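Local coordinates for protein polyhedrin (Orgyia pseudotsugata cypovirus 5, PDB 5A8U) that forms the crystalline occlusion bodies, or polyhedra, that protect the virus in the environment until insect larvae ingest them, at residues G116-W120 with N121-L125; V177-D181 with K182-R186; Y100-G103 with A104-Y108. One frame throughout, in Å; residues are numbered along the deposited sequence.

Contact 1. Residues G116-W120 with N121-L125; sequences GSVDW and NATRL
Asp-119 and Trp-120 send their carbonyls forward onto the amides of Ala-122 and Thr-123, making two overlapping type I beta turns in the link between strand 109-115 of the six-stranded sheet and strand 124-128 of the three-stranded one. Ala-122 N donates to Asp-119 O at 3.0 Å. Thr-123 N donates to Trp-120 O at 3.2 Å and nearly straight, 170° at the hydrogen, although the donor stands 57° out of the carbonyl plane. An inverse gamma turn centred on Asp-119 leads in, its weak bond running from Trp-120 N to Val-118 O. That bend brings Val-118 O over one face of the Trp-120 indole, toward the rim of the ring.

Among the side chains, the carboxylate of Asp-119 reaches forward because CG lies opposite the backbone N (chi1 -175°), and OD2 comes to 3.5 Å from the methyl CB of Ala-122. Its other oxygen, OD1, accepts from water 2 at 2.8 Å, and this water in turn receives the amide of Asn-121. Val-118 and Thr-123 cross at about a right angle, CG1 of the valine 4.1 Å from OG1 of the threonine. Both lean on Val-194 of strand 189-195, while the Trp-120 side chain touches Met-170 and Lys-173 of strand 169-178, so the turn touches both sheets. Ala-122 also packs against Arg-211 of a second subunit.

The hydroxyl of the buried Thr-123 ties the two turns together through solvent. Water 1 joins OG1 to Asp-119 O, and water 4, in the plane of the indole at its edge, lies 2.7 Å from Thr-123 OG1 and 2.9 Å from Trp-120 O.

Contact 2. Residues V177-D181 with K182-R186; sequences VRFDD and KYAPR
Asp-181 and Arg-186 face each other across a loop that leaves strand 169-178 of the six-stranded sheet for strand 189-195 of the three-stranded one, with an Asx turn at Asp-180 near its tip. The two side chains cross at about a right angle, carboxylate and guanidinium planes 71° apart, so the salt bridge from OD2 of Asp-181 to NH1 of Arg-186 is a single long link of 3.3 Å. Water 6, in the guanidinium plane, bonds to both charged atoms and reinforces it. The other oxygen, OD1 of Asp-181, takes the backbone N of Arg-186 at 2.9 Å from above the carboxylate plane. Over one guanidinium face lies the carbonyl carbon of Asp-180.

Asp-180 uses its carboxylate on the backbone instead: with CG between its own N and carbonyl carbon (chi1 58°), OD1 folds over the chain and accepts Lys-182 N at 3.0 Å, which closes the Asx turn.

The inner side is apolar. CB of Ala-184 meets CG2 of Val-177 at 3.8 Å and sits at the edge of the Phe-179 ring, near its plane, at 4.0 Å from CD1; Phe-127 of strand 124-128 packs on Val-177 and Ala-184. Between Asp-180 and this cluster, water 5 donates to Arg-178 O and Asp-180 OD1 and accepts from Tyr-183 N at 3.0 Å.

Contact 3. Residues Y100-G103 with A104-Y108; sequences YDIG and AGDPY
Ile-102 reaches the following residues lightly, its CG2 branch lying 4.4 Å from CB of Asp-106, while its carbonyl leads into the residue that carries the contact. Gly-103 uses both ends of its backbone. Its N donates to OD2 of Asp-106 at 2.8 Å, meeting that oxygen from 36° above the carboxylate plane, and its O accepts Asp-106 N at 3.1 Å. The second bond is fairly straight at the hydrogen, 161°, yet the amide approaches the carbonyl from well above its plane. Lacking a side chain, Gly-103 lets OD2 of Asp-106 settle 3.3 Å from its CA.

The carboxylate is directed back over the turn by its first torsion: CG stands beside the backbone N of Asp-106 and opposite its carbonyl carbon (chi1 -68°), which turns OD2 back to Gly-103 N. Buried as it is, this acid has further partners. OD1 forms a salt bridge with Arg-60, and OD2 also bonds to His-86 NE2, so two donors grip the one oxygen. Such neighbours would probably favour the ionised acid.

The two oxygens of Glu-82 take the amides of Ala-104 and Gly-105, one each. The whole is a type I beta turn from Gly-103 to Asp-106, in which the last residue returns both its amide and its carboxylate to the first.

Overall arrangement
Contacts 1 and 2 illustrate the same task met differently: each joins the six-stranded sheet to the three-stranded one. Contact 1 relies on carbonyl-to-amide bonds and waters, with a tryptophan against strand 169-178; contact 2 has a charged, largely exposed tip above an apolar base. Their centres lie about 22 Å apart and they do not touch. Contact 3 belongs to the loop before strand 109-115, and although farthest from the chain's centre it has the most buried character, its buried acid held by polar partners, Arg-60 and His-86 among them. It meets contact 2 directly, Phe-179 N lying 2.8 Å from Tyr-108 O in a probable hydrogen bond, whereas contact 1 lies across the chain's centre from contact 3.

Contact 1. Residues G116-W120 with N121-L125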
# COMPACT_ATOMS: atom_id res chain seq x y z
N GLY A 116 -3.68 16.18 15.80
CA GLY A 116 -2.31 16.65 15.69
C GLY A 116 -2.33 18.11 15.31
O GLY A 116 -3.39 18.72 15.32
N SER A 117 -1.18 18.67 14.94
CA SER A 117 -1.13 20.05 14.45
C SER A 117 -1.34 20.00 12.94
O SER A 117 -0.39 19.85 12.15
CB SER A 117 0.20 20.72 14.81
OG SER A 117 0.21 22.06 14.36
N VAL A 118 -2.60 20.12 12.55
CA VAL A 118 -3.05 19.81 11.20
C VAL A 118 -3.54 21.07 10.49
O VAL A 118 -4.11 21.95 11.12
CB VAL A 118 -4.19 18.76 11.27
CG1 VAL A 118 -4.96 18.62 9.91
CG2 VAL A 118 -3.62 17.42 11.77
N ASP A 119 -3.25 21.18 9.20
CA ASP A 119 -3.86 22.23 8.37
C ASP A 119 -5.32 21.83 8.16
O ASP A 119 -5.66 21.24 7.14
CB ASP A 119 -3.10 22.31 7.03
CG ASP A 119 -3.59 23.47 6.14
OD1 ASP A 119 -4.42 24.28 6.59
OD2 ASP A 119 -3.10 23.61 4.99
N TRP A 120 -6.18 22.12 9.14
CA TRP A 120 -7.55 21.62 9.12
C TRP A 120 -8.33 21.92 7.83
O TRP A 120 -9.03 21.06 7.32
CB TRP A 120 -8.36 22.12 10.32
CG TRP A 120 -7.63 21.94 11.61
CD1 TRP A 120 -6.98 22.91 12.33
CD2 TRP A 120 -7.44 20.71 12.33
NE1 TRP A 120 -6.41 22.36 13.46
CE2 TRP A 120 -6.67 21.02 13.48
CE3 TRP A 120 -7.84 19.39 12.12
CZ2 TRP A 120 -6.31 20.05 14.42
CZ3 TRP A 120 -7.48 18.43 13.07
CH2 TRP A 120 -6.72 18.77 14.19
N ASN A 121 -8.18 23.14 7.32
CA ASN A 121 -8.91 23.55 6.11
C ASN A 121 -8.61 22.67 4.91
O ASN A 121 -9.43 22.56 4.00
CB ASN A 121 -8.62 25.00 5.74
CG ASN A 121 -9.19 25.99 6.73
OD1 ASN A 121 -10.23 25.76 7.33
ND2 ASN A 121 -8.51 27.13 6.88
N ALA A 122 -7.42 22.06 4.91
CA ALA A 122 -6.93 21.31 3.75
C ALA A 122 -7.34 19.82 3.74
O ALA A 122 -7.06 19.11 2.78
CB ALA A 122 -5.41 21.44 3.62
N THR A 123 -8.00 19.36 4.79
CA THR A 123 -8.37 17.95 4.85
C THR A 123 -9.34 17.58 3.74
O THR A 123 -10.34 18.27 3.53
CB THR A 123 -9.00 17.64 6.23
OG1 THR A 123 -8.02 17.87 7.25
CG2 THR A 123 -9.49 16.21 6.29
N ARG A 124 -9.04 16.47 3.05
CA ARG A 124 -9.98 15.88 2.08
C ARG A 124 -10.47 14.53 2.54
O ARG A 124 -9.67 13.68 2.93
CB ARG A 124 -9.31 15.70 0.72
CG ARG A 124 -9.09 17.00 -0.02
CD ARG A 124 -8.17 16.77 -1.21
NE ARG A 124 -8.20 17.87 -2.17
CZ ARG A 124 -7.28 18.07 -3.10
NH1 ARG A 124 -6.23 17.26 -3.17
NH2 ARG A 124 -7.40 19.08 -3.95
N LEU A 125 -11.78 14.30 2.44
CA LEU A 125 -12.34 12.97 2.64
C LEU A 125 -13.18 12.71 1.41
O LEU A 125 -14.13 13.46 1.15
CB LEU A 125 -13.20 12.91 3.91
CG LEU A 125 -13.95 11.59 4.17
CD1 LEU A 125 -13.04 10.36 4.23
CD2 LEU A 125 -14.83 11.71 5.43
O HOH W 1 -5.40 18.50 6.43
O HOH W 2 -6.18 25.42 8.48
O HOH W 3 -11.28 20.18 5.11
O HOH W 4 -9.62 18.83 9.15

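Contact 2. Residues V177-D181 with K182-R186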
# COMPACT_ATOMS: atom_id res chain seq x y z
N VAL A 177 -20.59 10.13 10.30
CA VAL A 177 -21.53 10.06 9.19
C VAL A 177 -22.17 8.69 9.02
O VAL A 177 -21.53 7.64 9.14
CB VAL A 177 -20.91 10.53 7.86
CG1 VAL A 177 -19.87 9.53 7.37
CG2 VAL A 177 -22.00 10.74 6.79
N ARG A 178 -23.47 8.71 8.76
CA ARG A 178 -24.22 7.50 8.52
C ARG A 178 -24.18 7.15 7.04
O ARG A 178 -24.23 8.02 6.17
CB ARG A 178 -25.68 7.68 8.96
CG ARG A 178 -25.86 7.82 10.47
CD ARG A 178 -26.12 6.48 11.12
NE ARG A 178 -26.38 6.60 12.55
CZ ARG A 178 -27.58 6.77 13.09
NH1 ARG A 178 -28.65 6.85 12.31
NH2 ARG A 178 -27.72 6.86 14.40
N PHE A 179 -24.10 5.85 6.77
CA PHE A 179 -24.04 5.34 5.42
C PHE A 179 -25.48 5.06 4.94
O PHE A 179 -25.96 3.93 5.03
CB PHE A 179 -23.17 4.07 5.38
CG PHE A 179 -21.71 4.31 5.70
CD1 PHE A 179 -21.15 5.58 5.59
CD2 PHE A 179 -20.89 3.25 6.10
CE1 PHE A 179 -19.79 5.80 5.87
CE2 PHE A 179 -19.54 3.46 6.37
CZ PHE A 179 -18.99 4.74 6.25
N ASP A 180 -26.17 6.09 4.46
CA ASP A 180 -27.60 5.97 4.17
C ASP A 180 -27.99 6.60 2.83
O ASP A 180 -29.16 6.93 2.61
CB ASP A 180 -28.40 6.62 5.29
CG ASP A 180 -28.05 8.09 5.48
OD1 ASP A 180 -27.27 8.64 4.67
OD2 ASP A 180 -28.54 8.68 6.46
N ASP A 181 -27.01 6.77 1.95
CA ASP A 181 -27.22 7.33 0.62
C ASP A 181 -27.64 8.79 0.64
O ASP A 181 -27.92 9.37 -0.41
CB ASP A 181 -28.23 6.48 -0.18
CG ASP A 181 -27.54 5.53 -1.15
OD1 ASP A 181 -26.29 5.51 -1.21
OD2 ASP A 181 -28.27 4.82 -1.87
N LYS A 182 -27.64 9.39 1.83
CA LYS A 182 -28.01 10.80 1.96
C LYS A 182 -26.76 11.69 2.01
O LYS A 182 -26.50 12.46 1.09
CB LYS A 182 -28.86 11.01 3.21
CG LYS A 182 -29.58 12.35 3.27
CD LYS A 182 -30.34 12.53 4.58
CE LYS A 182 -31.34 11.40 4.80
NZ LYS A 182 -32.15 11.62 6.04
N TYR A 183 -25.98 11.56 3.09
CA TYR A 183 -24.74 12.33 3.23
C TYR A 183 -23.47 11.51 2.93
O TYR A 183 -22.36 12.03 2.93
CB TYR A 183 -24.66 12.97 4.62
CG TYR A 183 -25.85 13.85 4.94
CD1 TYR A 183 -26.01 15.10 4.34
CD2 TYR A 183 -26.83 13.43 5.83
CE1 TYR A 183 -27.10 15.90 4.62
CE2 TYR A 183 -27.93 14.23 6.13
CZ TYR A 183 -28.06 15.46 5.52
OH TYR A 183 -29.15 16.26 5.80
N ALA A 184 -23.67 10.22 2.67
CA ALA A 184 -22.59 9.34 2.24
C ALA A 184 -23.28 8.15 1.59
O ALA A 184 -24.47 7.92 1.85
CB ALA A 184 -21.76 8.87 3.44
N PRO A 185 -22.55 7.40 0.74
CA PRO A 185 -23.13 6.20 0.13
C PRO A 185 -23.55 5.17 1.17
O PRO A 185 -23.01 5.16 2.28
CB PRO A 185 -21.97 5.64 -0.70
CG PRO A 185 -21.03 6.79 -0.89
CD PRO A 185 -21.16 7.63 0.32
N ARG A 186 -24.54 4.34 0.85
CA ARG A 186 -24.91 3.25 1.72
C ARG A 186 -23.80 2.18 1.78
O ARG A 186 -23.64 1.52 2.81
CB ARG A 186 -26.25 2.62 1.30
CG ARG A 186 -26.69 1.50 2.24
CD ARG A 186 -28.13 1.04 2.02
NE ARG A 186 -29.08 1.99 2.60
CZ ARG A 186 -29.72 2.92 1.91
NH1 ARG A 186 -29.51 3.02 0.59
NH2 ARG A 186 -30.56 3.74 2.52
O HOH W 5 -25.56 10.35 5.82
O HOH W 6 -28.07 1.74 -1.44

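Contact 3. Residues Y100-G103 with A104-Y108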
# COMPACT_ATOMS: atom_id res chain seq x y z
N TYR A 100 -27.40 -12.11 1.56
CA TYR A 100 -28.18 -11.22 2.41
C TYR A 100 -28.29 -9.86 1.74
O TYR A 100 -27.36 -9.42 1.07
CB TYR A 100 -27.57 -11.09 3.81
CG TYR A 100 -27.74 -12.34 4.62
CD1 TYR A 100 -28.99 -12.71 5.11
CD2 TYR A 100 -26.65 -13.17 4.89
CE1 TYR A 100 -29.15 -13.88 5.85
CE2 TYR A 100 -26.81 -14.33 5.61
CZ TYR A 100 -28.05 -14.68 6.09
OH TYR A 100 -28.20 -15.84 6.80
N ASP A 101 -29.42 -9.20 1.94
CA ASP A 101 -29.69 -7.93 1.29
C ASP A 101 -28.72 -6.88 1.86
O ASP A 101 -28.13 -6.11 1.11
CB ASP A 101 -31.15 -7.53 1.54
CG ASP A 101 -31.74 -6.70 0.42
OD1 ASP A 101 -31.12 -6.55 -0.66
OD2 ASP A 101 -32.86 -6.18 0.62
N ILE A 102 -28.54 -6.86 3.18
CA ILE A 102 -27.53 -6.00 3.80
C ILE A 102 -26.69 -6.90 4.70
O ILE A 102 -27.23 -7.68 5.48
CB ILE A 102 -28.15 -4.93 4.71
CG1 ILE A 102 -29.23 -4.13 3.97
CG2 ILE A 102 -27.05 -4.01 5.25
CD1 ILE A 102 -28.73 -3.28 2.83
N GLY A 103 -25.38 -6.80 4.60
CA GLY A 103 -24.54 -7.68 5.39
C GLY A 103 -24.49 -7.23 6.83
O GLY A 103 -24.54 -6.03 7.11
N ALA A 104 -24.43 -8.19 7.75
CA ALA A 104 -24.13 -7.88 9.14
C ALA A 104 -22.80 -7.17 9.17
O ALA A 104 -22.53 -6.35 10.06
CB ALA A 104 -24.04 -9.17 9.98
N GLY A 105 -21.96 -7.49 8.19
CA GLY A 105 -20.62 -6.92 8.11
C GLY A 105 -20.49 -5.72 7.19
O GLY A 105 -19.38 -5.27 6.89
N ASP A 106 -21.62 -5.20 6.72
CA ASP A 106 -21.60 -3.92 5.99
C ASP A 106 -21.78 -2.78 6.99
O ASP A 106 -22.81 -2.70 7.66
CB ASP A 106 -22.68 -3.86 4.91
CG ASP A 106 -22.41 -4.83 3.76
OD1 ASP A 106 -21.23 -4.97 3.35
OD2 ASP A 106 -23.40 -5.44 3.26
N PRO A 107 -20.77 -1.90 7.11
CA PRO A 107 -20.86 -0.91 8.19
C PRO A 107 -22.02 0.07 7.99
O PRO A 107 -22.37 0.34 6.85
CB PRO A 107 -19.52 -0.18 8.10
CG PRO A 107 -19.10 -0.33 6.66
CD PRO A 107 -19.57 -1.72 6.26
N TYR A 108 -22.59 0.60 9.07
CA TYR A 108 -23.73 1.52 8.91
C TYR A 108 -23.32 2.98 9.09
O TYR A 108 -24.09 3.90 8.77
CB TYR A 108 -24.89 1.17 9.87
CG TYR A 108 -24.61 1.54 11.30
CD1 TYR A 108 -24.92 2.80 11.78
CD2 TYR A 108 -24.01 0.64 12.17
CE1 TYR A 108 -24.65 3.15 13.10
CE2 TYR A 108 -23.73 0.98 13.48
CZ TYR A 108 -24.04 2.24 13.94
OH TYR A 108 -23.75 2.58 15.25